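Local coordinates for protein nucleoporin nup120 (Schizosaccharomyces pombe, PDB 4GQ2) that serves as a structural component of the nuclear pore complex, whose subunits can also dock transiently associated nuclear transport factors, at residues T73-I78 / Y533-N538; S77-Q80 / L84-F87; I849-K854 / F908-Y913; C862-S867 / L917-L922. All blocks are in the same frame, centred on the assembly; numbering follows the deposited sequence.

Contact 1 (T73-I78 / Y533-N538); sequences TLRWSI and YINYAN
Y533 carries the phenol end of its ring to T73, whose methyl CG2 sits 3.6 Å from Y533 OH and 3.8 Å from Y533 CE1, coming in obliquely. T73 turns this methyl to the ring by placing CG2 anti to its own backbone N; OG1 is then left beside that nitrogen and hydrogen-bonds D526. The hydroxyl of Y533 has its polar partner in the backbone oxygen of V89, just past strand 83-88, a bond that helps fix the phenol end beside T73. Two residues on, N535 meets R75. N535 CB lies over one face of the guanidinium, and the amide plane stands nearly upright to it (83°). N535 OD1 takes a weak, strongly bent hydrogen bond of 2.9 Å from R75 NH1, while ND2 is bound to S522 OG, which helps fix the turn of the amide. Strands 73-79 and 532-536 run almost in the same direction, 19° apart, yet their axes stay 9.3 Å from each other: they belong to two different sheets packed face against face, as expected of neighbouring blades in the beta-propeller domain of this family. Y536, whose CB points away from strand 73-79, contributes its backbone: R75 NH2 gives Y536 O a 2.9 Å bond, nearly along the C=O axis. A bend in the R75 chain at CB-CG swings the guanidinium toward S77, whose OG is gripped side-on by R75 NE and R75 NH2, each at 2.9 Å. Beyond Y536, K539 O accepts a further bond from R75 NH1.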
loop_
_atom_site.group_PDB
_atom_site.type_symbol
_atom_site.label_atom_id
_atom_site.label_comp_id
_atom_site.label_asym_id
_atom_site.label_seq_id
_atom_site.Cartn_x
_atom_site.Cartn_y
_atom_site.Cartn_z
ATOM N N THR A 73 -5.685 -13.965 22.988
ATOM C CA THR A 73 -6.144 -12.640 23.387
ATOM C C THR A 73 -7.240 -12.205 22.422
ATOM O O THR A 73 -7.002 -12.027 21.228
ATOM C CB THR A 73 -4.984 -11.623 23.430
ATOM O OG1 THR A 73 -3.925 -12.133 24.251
ATOM C CG2 THR A 73 -5.446 -10.303 24.002
ATOM N N LEU A 74 -8.447 -12.061 22.953
ATOM C CA LEU A 74 -9.634 -11.885 22.131
ATOM C C LEU A 74 -10.309 -10.548 22.358
ATOM O O LEU A 74 -10.522 -10.129 23.494
ATOM C CB LEU A 74 -10.625 -13.023 22.388
ATOM C CG LEU A 74 -10.111 -14.447 22.137
ATOM C CD1 LEU A 74 -11.169 -15.462 22.550
ATOM C CD2 LEU A 74 -9.696 -14.646 20.678
ATOM N N ARG A 75 -10.659 -9.886 21.264
ATOM C CA ARG A 75 -11.340 -8.618 21.350
ATOM C C ARG A 75 -12.801 -8.766 20.946
ATOM O O ARG A 75 -13.112 -9.151 19.816
ATOM C CB ARG A 75 -10.616 -7.569 20.500
ATOM C CG ARG A 75 -11.466 -6.398 20.040
ATOM C CD ARG A 75 -11.851 -5.453 21.164
ATOM N NE ARG A 75 -12.901 -4.560 20.682
ATOM C CZ ARG A 75 -12.708 -3.299 20.312
ATOM N NH1 ARG A 75 -11.502 -2.747 20.401
ATOM N NH2 ARG A 75 -13.732 -2.588 19.853
ATOM N N TRP A 76 -13.686 -8.463 21.894
ATOM C CA TRP A 76 -15.123 -8.527 21.668
ATOM C C TRP A 76 -15.692 -7.157 21.533
ATOM O O TRP A 76 -15.200 -6.205 22.138
ATOM C CB TRP A 76 -15.831 -9.270 22.795
ATOM C CG TRP A 76 -15.648 -8.662 24.169
ATOM C CD1 TRP A 76 -14.627 -8.915 25.077
ATOM C CD2 TRP A 76 -16.522 -7.691 24.846
ATOM N NE1 TRP A 76 -14.799 -8.189 26.230
ATOM C CE2 TRP A 76 -15.912 -7.437 26.161
ATOM C CE3 TRP A 76 -17.700 -7.034 24.513
ATOM C CZ2 TRP A 76 -16.476 -6.552 27.081
ATOM C CZ3 TRP A 76 -18.267 -6.146 25.452
ATOM C CH2 TRP A 76 -17.667 -5.910 26.701
ATOM N N SER A 77 -16.732 -7.045 20.719
ATOM C CA SER A 77 -17.448 -5.788 20.564
ATOM C C SER A 77 -18.927 -6.127 20.420
ATOM O O SER A 77 -19.277 -7.214 19.942
ATOM C CB SER A 77 -16.935 -5.027 19.332
ATOM O OG SER A 77 -15.518 -4.863 19.373
ATOM N N ILE A 78 -19.789 -5.211 20.849
ATOM C CA ILE A 78 -21.232 -5.394 20.702
ATOM C C ILE A 78 -21.889 -4.193 20.018
ATOM O O ILE A 78 -21.533 -3.045 20.279
ATOM C CB ILE A 78 -21.931 -5.737 22.042
ATOM C CG1 ILE A 78 -21.668 -4.660 23.111
ATOM C CG2 ILE A 78 -21.520 -7.128 22.515
ATOM C CD1 ILE A 78 -22.395 -4.916 24.421
ATOM N N TYR A 533 -4.107 -2.838 25.788
ATOM C CA TYR A 533 -5.026 -2.612 24.685
ATOM C C TYR A 533 -5.949 -1.446 24.999
ATOM O O TYR A 533 -6.389 -1.284 26.132
ATOM C CB TYR A 533 -5.868 -3.865 24.441
ATOM C CG TYR A 533 -5.112 -5.028 23.840
ATOM C CD1 TYR A 533 -4.380 -5.905 24.646
ATOM C CD2 TYR A 533 -5.142 -5.267 22.466
ATOM C CE1 TYR A 533 -3.692 -6.978 24.099
ATOM C CE2 TYR A 533 -4.455 -6.336 21.912
ATOM C CZ TYR A 533 -3.732 -7.187 22.729
ATOM O OH TYR A 533 -3.055 -8.256 22.179
ATOM N N ILE A 534 -6.231 -0.644 23.981
ATOM C CA ILE A 534 -7.179 0.460 24.068
ATOM C C ILE A 534 -8.312 0.164 23.103
ATOM O O ILE A 534 -8.077 0.003 21.904
ATOM C CB ILE A 534 -6.530 1.797 23.662
ATOM C CG1 ILE A 534 -5.337 2.118 24.564
ATOM C CG2 ILE A 534 -7.550 2.916 23.708
ATOM C CD1 ILE A 534 -4.333 3.055 23.926
ATOM N N ASN A 535 -9.537 0.112 23.620
ATOM C CA ASN A 535 -10.686 -0.293 22.814
ATOM C C ASN A 535 -11.597 0.854 22.432
ATOM O O ASN A 535 -12.258 1.448 23.292
ATOM C CB ASN A 535 -11.471 -1.395 23.529
ATOM C CG ASN A 535 -10.614 -2.601 23.827
ATOM O OD1 ASN A 535 -10.038 -3.197 22.917
ATOM N ND2 ASN A 535 -10.510 -2.961 25.107
ATOM N N TYR A 536 -11.605 1.172 21.139
ATOM C CA TYR A 536 -12.488 2.197 20.585
ATOM C C TYR A 536 -13.675 1.493 19.957
ATOM O O TYR A 536 -13.676 0.273 19.851
ATOM C CB TYR A 536 -11.765 3.063 19.542
ATOM C CG TYR A 536 -10.580 3.842 20.085
ATOM C CD1 TYR A 536 -10.764 5.063 20.723
ATOM C CD2 TYR A 536 -9.278 3.356 19.955
ATOM C CE1 TYR A 536 -9.694 5.778 21.228
ATOM C CE2 TYR A 536 -8.196 4.072 20.447
ATOM C CZ TYR A 536 -8.414 5.280 21.089
ATOM O OH TYR A 536 -7.362 6.003 21.589
ATOM N N ALA A 537 -14.664 2.268 19.521
ATOM C CA ALA A 537 -15.925 1.726 19.021
ATOM C C ALA A 537 -15.812 0.993 17.687
ATOM O O ALA A 537 -16.735 0.262 17.313
ATOM C CB ALA A 537 -16.979 2.823 18.944
ATOM N N ASN A 538 -14.711 1.194 16.961
ATOM C CA ASN A 538 -14.429 0.366 15.770
ATOM C C ASN A 538 -12.942 0.183 15.461
ATOM O O ASN A 538 -12.558 -0.093 14.323
ATOM C CB ASN A 538 -15.263 0.781 14.525
ATOM C CG ASN A 538 -14.701 1.989 13.776
ATOM O OD1 ASN A 538 -15.085 2.242 12.626
ATOM N ND2 ASN A 538 -13.805 2.737 14.409
#

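Contact 2 (S77-Q80 / L84-F87); sequences SIFQ and LTIF
F79 and T85 cross at about a right angle: the hydroxyl T85 OG1 lies at the ring edge of F79, close to its plane and 3.6 Å from F79 CE1, with the methyl T85 CG2 at 3.9 Å from the same carbon. OG1 reaches the ring from the crowded position between its backbone N and carbonyl carbon (chi1 67°), which also brings it alongside S77 CB. On the other face of the sheet I78 and L84 cross obliquely, I78 CG2 against L84 CB at 3.9 Å, and the L84 methyl CD1 folds back to within 3.5 Å of S77 O. Between the two faces runs the backbone of a beta hairpin. S77 and T85 form an antiparallel hydrogen-bonded pair, S77 N to T85 O and T85 N to S77 O both 3.0 Å, and I78 with L84 is the next, non-hydrogen-bonded pair, where L84 CA adds a CA-H...O contact to S77 O. A water donates to T85 O and is hydrogen-bonded to S77 OG at 2.8 Å. Within this buried hairpin T85 O thus accepts from both an amide and a water, and S77 OG, held by R75 of the same strand, is bonded to that water as well.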
loop_
_atom_site.group_PDB
_atom_site.type_symbol
_atom_site.label_atom_id
_atom_site.label_comp_id
_atom_site.label_asym_id
_atom_site.label_seq_id
_atom_site.Cartn_x
_atom_site.Cartn_y
_atom_site.Cartn_z
ATOM N N SER A 77 -16.732 -7.045 20.719
ATOM C CA SER A 77 -17.448 -5.788 20.564
ATOM C C SER A 77 -18.927 -6.127 20.420
ATOM O O SER A 77 -19.277 -7.214 19.942
ATOM C CB SER A 77 -16.935 -5.027 19.332
ATOM O OG SER A 77 -15.518 -4.863 19.373
ATOM N N ILE A 78 -19.789 -5.211 20.849
ATOM C CA ILE A 78 -21.232 -5.394 20.702
ATOM C C ILE A 78 -21.889 -4.193 20.018
ATOM O O ILE A 78 -21.533 -3.045 20.279
ATOM C CB ILE A 78 -21.931 -5.737 22.042
ATOM C CG1 ILE A 78 -21.668 -4.660 23.111
ATOM C CG2 ILE A 78 -21.520 -7.128 22.515
ATOM C CD1 ILE A 78 -22.395 -4.916 24.421
ATOM N N PHE A 79 -22.851 -4.479 19.146
ATOM C CA PHE A 79 -23.444 -3.470 18.265
ATOM C C PHE A 79 -24.973 -3.456 18.356
ATOM O O PHE A 79 -25.592 -4.431 18.776
ATOM C CB PHE A 79 -22.986 -3.704 16.812
ATOM C CG PHE A 79 -21.487 -3.746 16.648
ATOM C CD1 PHE A 79 -20.783 -4.930 16.846
ATOM C CD2 PHE A 79 -20.778 -2.596 16.313
ATOM C CE1 PHE A 79 -19.398 -4.966 16.707
ATOM C CE2 PHE A 79 -19.394 -2.628 16.168
ATOM C CZ PHE A 79 -18.706 -3.816 16.367
ATOM N N GLN A 80 -25.578 -2.343 17.962
ATOM C CA GLN A 80 -27.028 -2.199 18.018
ATOM C C GLN A 80 -27.767 -2.953 16.907
ATOM O O GLN A 80 -28.975 -2.799 16.741
ATOM C CB GLN A 80 -27.421 -0.721 18.057
ATOM C CG GLN A 80 -27.221 -0.088 19.425
ATOM C CD GLN A 80 -27.643 1.366 19.478
ATOM O OE1 GLN A 80 -27.209 2.185 18.663
ATOM N NE2 GLN A 80 -28.485 1.697 20.448
ATOM N N LEU A 84 -22.547 -9.719 18.462
ATOM C CA LEU A 84 -21.289 -9.691 19.198
ATOM C C LEU A 84 -20.210 -10.272 18.284
ATOM O O LEU A 84 -20.332 -11.407 17.816
ATOM C CB LEU A 84 -21.415 -10.474 20.512
ATOM C CG LEU A 84 -20.273 -11.181 21.270
ATOM C CD1 LEU A 84 -18.985 -10.383 21.406
ATOM C CD2 LEU A 84 -20.772 -11.582 22.652
ATOM N N THR A 85 -19.175 -9.483 18.008
ATOM C CA THR A 85 -18.079 -9.935 17.155
ATOM C C THR A 85 -16.843 -10.213 17.983
ATOM O O THR A 85 -16.586 -9.521 18.965
ATOM C CB THR A 85 -17.708 -8.898 16.083
ATOM O OG1 THR A 85 -17.158 -7.735 16.717
ATOM C CG2 THR A 85 -18.928 -8.517 15.241
ATOM N N ILE A 86 -16.086 -11.232 17.584
ATOM C CA ILE A 86 -14.840 -11.577 18.266
ATOM C C ILE A 86 -13.680 -11.654 17.281
ATOM O O ILE A 86 -13.723 -12.418 16.318
ATOM C CB ILE A 86 -14.945 -12.922 19.016
ATOM C CG1 ILE A 86 -16.158 -12.928 19.947
ATOM C CG2 ILE A 86 -13.665 -13.200 19.795
ATOM C CD1 ILE A 86 -16.653 -14.312 20.310
ATOM N N PHE A 87 -12.651 -10.855 17.543
ATOM C CA PHE A 87 -11.422 -10.847 16.760
ATOM C C PHE A 87 -10.237 -11.302 17.616
ATOM O O PHE A 87 -10.067 -10.843 18.745
ATOM C CB PHE A 87 -11.149 -9.436 16.249
ATOM C CG PHE A 87 -12.015 -9.016 15.089
ATOM C CD1 PHE A 87 -13.359 -8.700 15.272
ATOM C CD2 PHE A 87 -11.470 -8.900 13.808
ATOM C CE1 PHE A 87 -14.152 -8.292 14.197
ATOM C CE2 PHE A 87 -12.252 -8.497 12.733
ATOM C CZ PHE A 87 -13.596 -8.183 12.929
HETATM O O HOH W 1 -14.883 -7.402 18.443
#

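Contact 3 (I849-K854 / F908-Y913)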
loop_
_atom_site.group_PDB
_atom_site.type_symbol
_atom_site.label_atom_id
_atom_site.label_comp_id
_atom_site.label_asym_id
_atom_site.label_seq_id
_atom_site.Cartn_x
_atom_site.Cartn_y
_atom_site.Cartn_z
ATOM N N ILE A 849 11.954 -11.660 -12.732
ATOM C CA ILE A 849 10.701 -10.931 -12.567
ATOM C C ILE A 849 10.110 -10.622 -13.951
ATOM O O ILE A 849 8.943 -10.917 -14.215
ATOM C CB ILE A 849 10.893 -9.625 -11.755
ATOM C CG1 ILE A 849 11.273 -9.937 -10.305
ATOM C CG2 ILE A 849 9.629 -8.767 -11.796
ATOM C CD1 ILE A 849 12.022 -8.805 -9.617
ATOM N N TYR A 850 10.924 -10.056 -14.840
ATOM C CA TYR A 850 10.466 -9.798 -16.205
ATOM C C TYR A 850 10.009 -11.088 -16.861
ATOM O O TYR A 850 9.003 -11.092 -17.568
ATOM C CB TYR A 850 11.558 -9.182 -17.068
ATOM C CG TYR A 850 11.875 -7.734 -16.786
ATOM C CD1 TYR A 850 10.867 -6.764 -16.719
ATOM C CD2 TYR A 850 13.194 -7.327 -16.647
ATOM C CE1 TYR A 850 11.177 -5.431 -16.484
ATOM C CE2 TYR A 850 13.513 -6.012 -16.416
ATOM C CZ TYR A 850 12.512 -5.070 -16.330
ATOM O OH TYR A 850 12.882 -3.773 -16.086
ATOM N N LEU A 851 10.747 -12.175 -16.625
ATOM C CA LEU A 851 10.411 -13.456 -17.235
ATOM C C LEU A 851 9.005 -13.847 -16.815
ATOM O O LEU A 851 8.170 -14.185 -17.660
ATOM C CB LEU A 851 11.403 -14.545 -16.832
ATOM C CG LEU A 851 12.076 -15.374 -17.930
ATOM C CD1 LEU A 851 12.525 -16.714 -17.371
ATOM C CD2 LEU A 851 11.194 -15.567 -19.152
ATOM N N LYS A 852 8.737 -13.751 -15.515
ATOM C CA LYS A 852 7.417 -14.081 -14.965
ATOM C C LYS A 852 6.307 -13.121 -15.410
ATOM O O LYS A 852 5.133 -13.466 -15.367
ATOM C CB LYS A 852 7.472 -14.154 -13.434
ATOM C CG LYS A 852 8.251 -15.345 -12.893
ATOM C CD LYS A 852 7.516 -16.661 -13.131
ATOM C CE LYS A 852 8.351 -17.851 -12.689
ATOM N NZ LYS A 852 7.787 -19.125 -13.204
ATOM N N SER A 853 6.691 -11.925 -15.847
ATOM C CA SER A 853 5.728 -10.890 -16.224
ATOM C C SER A 853 5.489 -10.841 -17.732
ATOM O O SER A 853 4.898 -9.889 -18.240
ATOM C CB SER A 853 6.193 -9.531 -15.700
ATOM O OG SER A 853 6.404 -9.591 -14.296
ATOM N N LYS A 854 5.950 -11.885 -18.424
ATOM C CA LYS A 854 5.847 -12.033 -19.885
ATOM C C LYS A 854 6.584 -10.938 -20.661
ATOM O O LYS A 854 6.173 -10.513 -21.744
ATOM C CB LYS A 854 4.390 -12.194 -20.332
ATOM C CG LYS A 854 3.913 -13.639 -20.322
ATOM C CD LYS A 854 3.553 -14.109 -18.923
ATOM C CE LYS A 854 3.798 -15.603 -18.763
ATOM N NZ LYS A 854 2.944 -16.411 -19.672
ATOM N N PHE A 908 13.704 -22.209 -21.448
ATOM C CA PHE A 908 13.013 -23.384 -21.980
ATOM C C PHE A 908 11.697 -23.655 -21.254
ATOM O O PHE A 908 10.692 -23.970 -21.892
ATOM C CB PHE A 908 13.927 -24.623 -21.927
ATOM C CG PHE A 908 13.288 -25.876 -22.468
ATOM C CD1 PHE A 908 13.298 -26.146 -23.838
ATOM C CD2 PHE A 908 12.670 -26.788 -21.611
ATOM C CE1 PHE A 908 12.707 -27.298 -24.339
ATOM C CE2 PHE A 908 12.074 -27.940 -22.109
ATOM C CZ PHE A 908 12.097 -28.198 -23.475
ATOM N N GLU A 909 11.709 -23.528 -19.927
ATOM C CA GLU A 909 10.512 -23.749 -19.114
ATOM C C GLU A 909 9.423 -22.747 -19.471
ATOM O O GLU A 909 8.234 -23.069 -19.429
ATOM C CB GLU A 909 10.831 -23.655 -17.619
ATOM C CG GLU A 909 11.626 -24.827 -17.056
ATOM C CD GLU A 909 12.302 -24.502 -15.732
ATOM O OE1 GLU A 909 11.678 -23.831 -14.878
ATOM O OE2 GLU A 909 13.466 -24.919 -15.540
ATOM N N GLU A 910 9.843 -21.538 -19.834
ATOM C CA GLU A 910 8.925 -20.454 -20.175
ATOM C C GLU A 910 8.584 -20.446 -21.667
ATOM O O GLU A 910 7.924 -19.523 -22.158
ATOM C CB GLU A 910 9.511 -19.106 -19.742
ATOM C CG GLU A 910 9.817 -19.010 -18.252
ATOM C CD GLU A 910 8.576 -18.861 -17.382
ATOM O OE1 GLU A 910 8.543 -19.482 -16.300
ATOM O OE2 GLU A 910 7.642 -18.122 -17.768
ATOM N N SER A 911 9.036 -21.486 -22.372
ATOM C CA SER A 911 8.724 -21.698 -23.789
ATOM C C SER A 911 9.315 -20.619 -24.697
ATOM O O SER A 911 8.794 -20.356 -25.786
ATOM C CB SER A 911 7.209 -21.837 -24.014
ATOM O OG SER A 911 6.627 -22.715 -23.061
ATOM N N ALA A 912 10.401 -20.000 -24.237
ATOM C CA ALA A 912 11.168 -19.065 -25.048
ATOM C C ALA A 912 12.286 -19.835 -25.738
ATOM O O ALA A 912 13.455 -19.744 -25.356
ATOM C CB ALA A 912 11.721 -17.944 -24.186
ATOM N N TYR A 913 11.912 -20.588 -26.769
ATOM C CA TYR A 913 12.792 -21.586 -27.373
ATOM C C TYR A 913 13.965 -21.041 -28.195
ATOM O O TYR A 913 15.007 -21.690 -28.278
ATOM C CB TYR A 913 11.970 -22.602 -28.175
ATOM C CG TYR A 913 10.876 -23.264 -27.359
ATOM C CD1 TYR A 913 11.190 -24.111 -26.292
ATOM C CD2 TYR A 913 9.529 -23.042 -27.647
ATOM C CE1 TYR A 913 10.197 -24.717 -25.540
ATOM C CE2 TYR A 913 8.527 -23.643 -26.899
ATOM C CZ TYR A 913 8.867 -24.482 -25.850
ATOM O OH TYR A 913 7.879 -25.080 -25.100
#
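E910 reaches from the end of one helix across to L851 and K852 at the end of another. Its CB points at the partner segment and lies 4.0 Å from the methyl L851 CD2. CG, the next atom, rests on the fork of the leucine, 3.7 Å from L851 CD1 and 3.8 Å from L851 CD2, the two side chains meeting at a slant. At the CB-CG bond the chain then bends (chi2 -74°), turning the carboxylate off the leucine toward the lysine. There OE1 receives K852 NZ at 3.2 Å in a salt bridge; the ammonium comes from the syn side, 25° out of the carboxylate plane, at the end of a lysine chain that is itself bent at CB-CG. Helices 840-852 and 895-909 both stop here in Schellman motifs, with K854 and S911 as their positive-phi C-prime residues, so the contact joins two helix ends of the helical region assigned to the Nup120 HEAT-repeat family. Cut back to an alanine, this position would probably leave K852 NZ without its carboxylate mate and uncover the methyls of L851. The other tip atom, E910 OE2, lies 5.4 Å from K854 NZ, where the opposite charges may attract weakly without touching. K854 and S911 also pack on the chain of another protein.

Contact 4 (C862-S867 / L917-L922)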
loop_
_atom_site.group_PDB
_atom_site.type_symbol
_atom_site.label_atom_id
_atom_site.label_comp_id
_atom_site.label_asym_id
_atom_site.label_seq_id
_atom_site.Cartn_x
_atom_site.Cartn_y
_atom_site.Cartn_z
ATOM N N CYS A 862 18.551 -8.419 -19.466
ATOM C CA CYS A 862 19.087 -8.440 -18.097
ATOM C C CYS A 862 19.979 -9.667 -17.872
ATOM O O CYS A 862 21.050 -9.560 -17.274
ATOM C CB CYS A 862 17.945 -8.403 -17.067
ATOM S SG CYS A 862 17.081 -6.813 -16.950
ATOM N N PHE A 863 19.545 -10.821 -18.381
ATOM C CA PHE A 863 20.338 -12.050 -18.332
ATOM C C PHE A 863 21.737 -11.895 -18.945
ATOM O O PHE A 863 22.693 -12.492 -18.462
ATOM C CB PHE A 863 19.611 -13.195 -19.047
ATOM C CG PHE A 863 18.529 -13.855 -18.233
ATOM C CD1 PHE A 863 18.701 -14.107 -16.872
ATOM C CD2 PHE A 863 17.343 -14.260 -18.838
ATOM C CE1 PHE A 863 17.700 -14.725 -16.129
ATOM C CE2 PHE A 863 16.340 -14.880 -18.105
ATOM C CZ PHE A 863 16.518 -15.112 -16.746
ATOM N N LYS A 864 21.849 -11.106 -20.010
ATOM C CA LYS A 864 23.120 -10.944 -20.726
ATOM C C LYS A 864 23.987 -9.792 -20.220
ATOM O O LYS A 864 25.126 -9.643 -20.658
ATOM C CB LYS A 864 22.878 -10.743 -22.219
ATOM C CG LYS A 864 22.218 -11.910 -22.934
ATOM C CD LYS A 864 22.153 -11.643 -24.436
ATOM C CE LYS A 864 21.496 -12.797 -25.176
ATOM N NZ LYS A 864 21.463 -12.543 -26.646
ATOM N N THR A 865 23.460 -8.975 -19.314
ATOM C CA THR A 865 24.252 -7.886 -18.742
ATOM C C THR A 865 24.690 -8.228 -17.323
ATOM O O THR A 865 25.180 -7.371 -16.593
ATOM C CB THR A 865 23.500 -6.539 -18.759
ATOM O OG1 THR A 865 22.280 -6.671 -18.027
ATOM C CG2 THR A 865 23.175 -6.108 -20.195
ATOM N N THR A 866 24.502 -9.487 -16.936
ATOM C CA THR A 866 24.937 -9.971 -15.626
ATOM C C THR A 866 25.446 -11.404 -15.706
ATOM O O THR A 866 25.326 -12.060 -16.742
ATOM C CB THR A 866 23.817 -9.889 -14.563
ATOM O OG1 THR A 866 24.370 -10.161 -13.270
ATOM C CG2 THR A 866 22.709 -10.901 -14.837
ATOM N N SER A 867 26.007 -11.876 -14.597
ATOM C CA SER A 867 26.509 -13.234 -14.480
ATOM C C SER A 867 26.421 -13.672 -13.026
ATOM O O SER A 867 26.601 -12.861 -12.121
ATOM C CB SER A 867 27.963 -13.300 -14.950
ATOM O OG SER A 867 28.458 -14.622 -14.873
ATOM N N LEU A 917 17.821 -21.725 -27.013
ATOM C CA LEU A 917 18.739 -22.313 -27.982
ATOM C C LEU A 917 20.038 -21.518 -27.985
ATOM O O LEU A 917 21.123 -22.090 -27.858
ATOM C CB LEU A 917 18.108 -22.296 -29.383
ATOM C CG LEU A 917 18.467 -23.291 -30.500
ATOM C CD1 LEU A 917 17.564 -23.057 -31.703
ATOM C CD2 LEU A 917 19.918 -23.236 -30.944
ATOM N N GLU A 918 19.918 -20.199 -28.125
ATOM C CA GLU A 918 21.079 -19.312 -28.199
ATOM C C GLU A 918 21.950 -19.399 -26.946
ATOM O O GLU A 918 23.179 -19.413 -27.044
ATOM C CB GLU A 918 20.653 -17.872 -28.499
ATOM C CG GLU A 918 20.094 -17.702 -29.912
ATOM C CD GLU A 918 19.819 -16.257 -30.306
ATOM O OE1 GLU A 918 19.931 -15.359 -29.443
ATOM O OE2 GLU A 918 19.485 -16.017 -31.491
ATOM N N PHE A 919 21.316 -19.489 -25.775
ATOM C CA PHE A 919 22.058 -19.612 -24.516
ATOM C C PHE A 919 22.756 -20.961 -24.401
ATOM O O PHE A 919 23.816 -21.064 -23.779
ATOM C CB PHE A 919 21.151 -19.377 -23.296
ATOM C CG PHE A 919 20.941 -17.925 -22.967
ATOM C CD1 PHE A 919 22.024 -17.092 -22.717
ATOM C CD2 PHE A 919 19.660 -17.392 -22.902
ATOM C CE1 PHE A 919 21.836 -15.752 -22.416
ATOM C CE2 PHE A 919 19.463 -16.053 -22.600
ATOM C CZ PHE A 919 20.551 -15.232 -22.357
ATOM N N SER A 920 22.148 -21.990 -24.993
ATOM C CA SER A 920 22.735 -23.326 -25.019
ATOM C C SER A 920 23.997 -23.331 -25.883
ATOM O O SER A 920 25.021 -23.908 -25.493
ATOM C CB SER A 920 21.725 -24.354 -25.528
ATOM O OG SER A 920 22.176 -25.668 -25.270
ATOM N N LEU A 921 23.918 -22.651 -27.030
ATOM C CA LEU A 921 25.058 -22.480 -27.938
ATOM C C LEU A 921 26.135 -21.643 -27.273
ATOM O O LEU A 921 27.331 -21.877 -27.466
ATOM C CB LEU A 921 24.628 -21.825 -29.265
ATOM C CG LEU A 921 23.714 -22.617 -30.215
ATOM C CD1 LEU A 921 23.106 -21.704 -31.271
ATOM C CD2 LEU A 921 24.439 -23.786 -30.875
ATOM N N LEU A 922 25.697 -20.663 -26.488
ATOM C CA LEU A 922 26.615 -19.832 -25.732
ATOM C C LEU A 922 27.316 -20.642 -24.649
ATOM O O LEU A 922 28.520 -20.484 -24.452
ATOM C CB LEU A 922 25.906 -18.598 -25.157
ATOM C CG LEU A 922 26.024 -17.330 -26.018
ATOM C CD1 LEU A 922 24.988 -16.281 -25.631
ATOM C CD2 LEU A 922 27.434 -16.748 -25.947
#
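K864 packs its aliphatic chain on the outer end of the F919 ring. Its CG is anti to the carbonyl carbon (chi1 -63°) and meets the ring edge, near the ring plane, 3.8 Å from F919 CZ and 3.9 Å from F919 CE1. From there the fully extended chain climbs out of the ring plane, with K864 CE still 3.8 Å from F919 CZ. Lysine and ring are set at a slant, and it is methylene carbons that touch the aromatic group. F919 likewise has CG anti to its carbonyl carbon (chi1 -82°), which sends the ring out from helix 913-925 toward helix 856-864, and F863 CB meets F919 CZ at 4.0 Å. The F863 side chain also touches L903 and A847, while L907 of helix 895-909 touches F919. The contact thus ties the C-terminal end of helix 856-864 to the middle of helix 913-925 within the all-helical HEAT-family region, with helix 895-909 packing on both. With a serine in place of F919, F863 CB is likely to face a gap and the K864 methylenes to lose the ring they pack on. Full extension carries K864 NZ to 4.3 Å from E918 OE1, beyond a salt bridge, though the opposite charges are likely to attract. A basic side chain of another protein also lies at long range from E918 OE1, a weak pairing of charges.

Overall arrangement
The four contacts form two pairs at distant parts of the chain. Contacts 1 and 2 share S77 and I78 on strand 73-79, with centres about 8 Å apart: contact 2 is the hairpin within one propeller sheet, contact 1 the packing of that sheet on a second one, probably the neighbouring blade. R75 joins them, R75 N lying 2.8 Å from F87 O. Contacts 3 and 4 have centres about 14 Å apart and interleave along the chain, the helices of one following those of the other; Y850 CE2 touches C862 SG at 3.7 Å. The two pairs do not meet: nearest atoms of contacts 2 and 3 are about 33 Å apart, and the centres of contacts 2 and 4 about 59 Å.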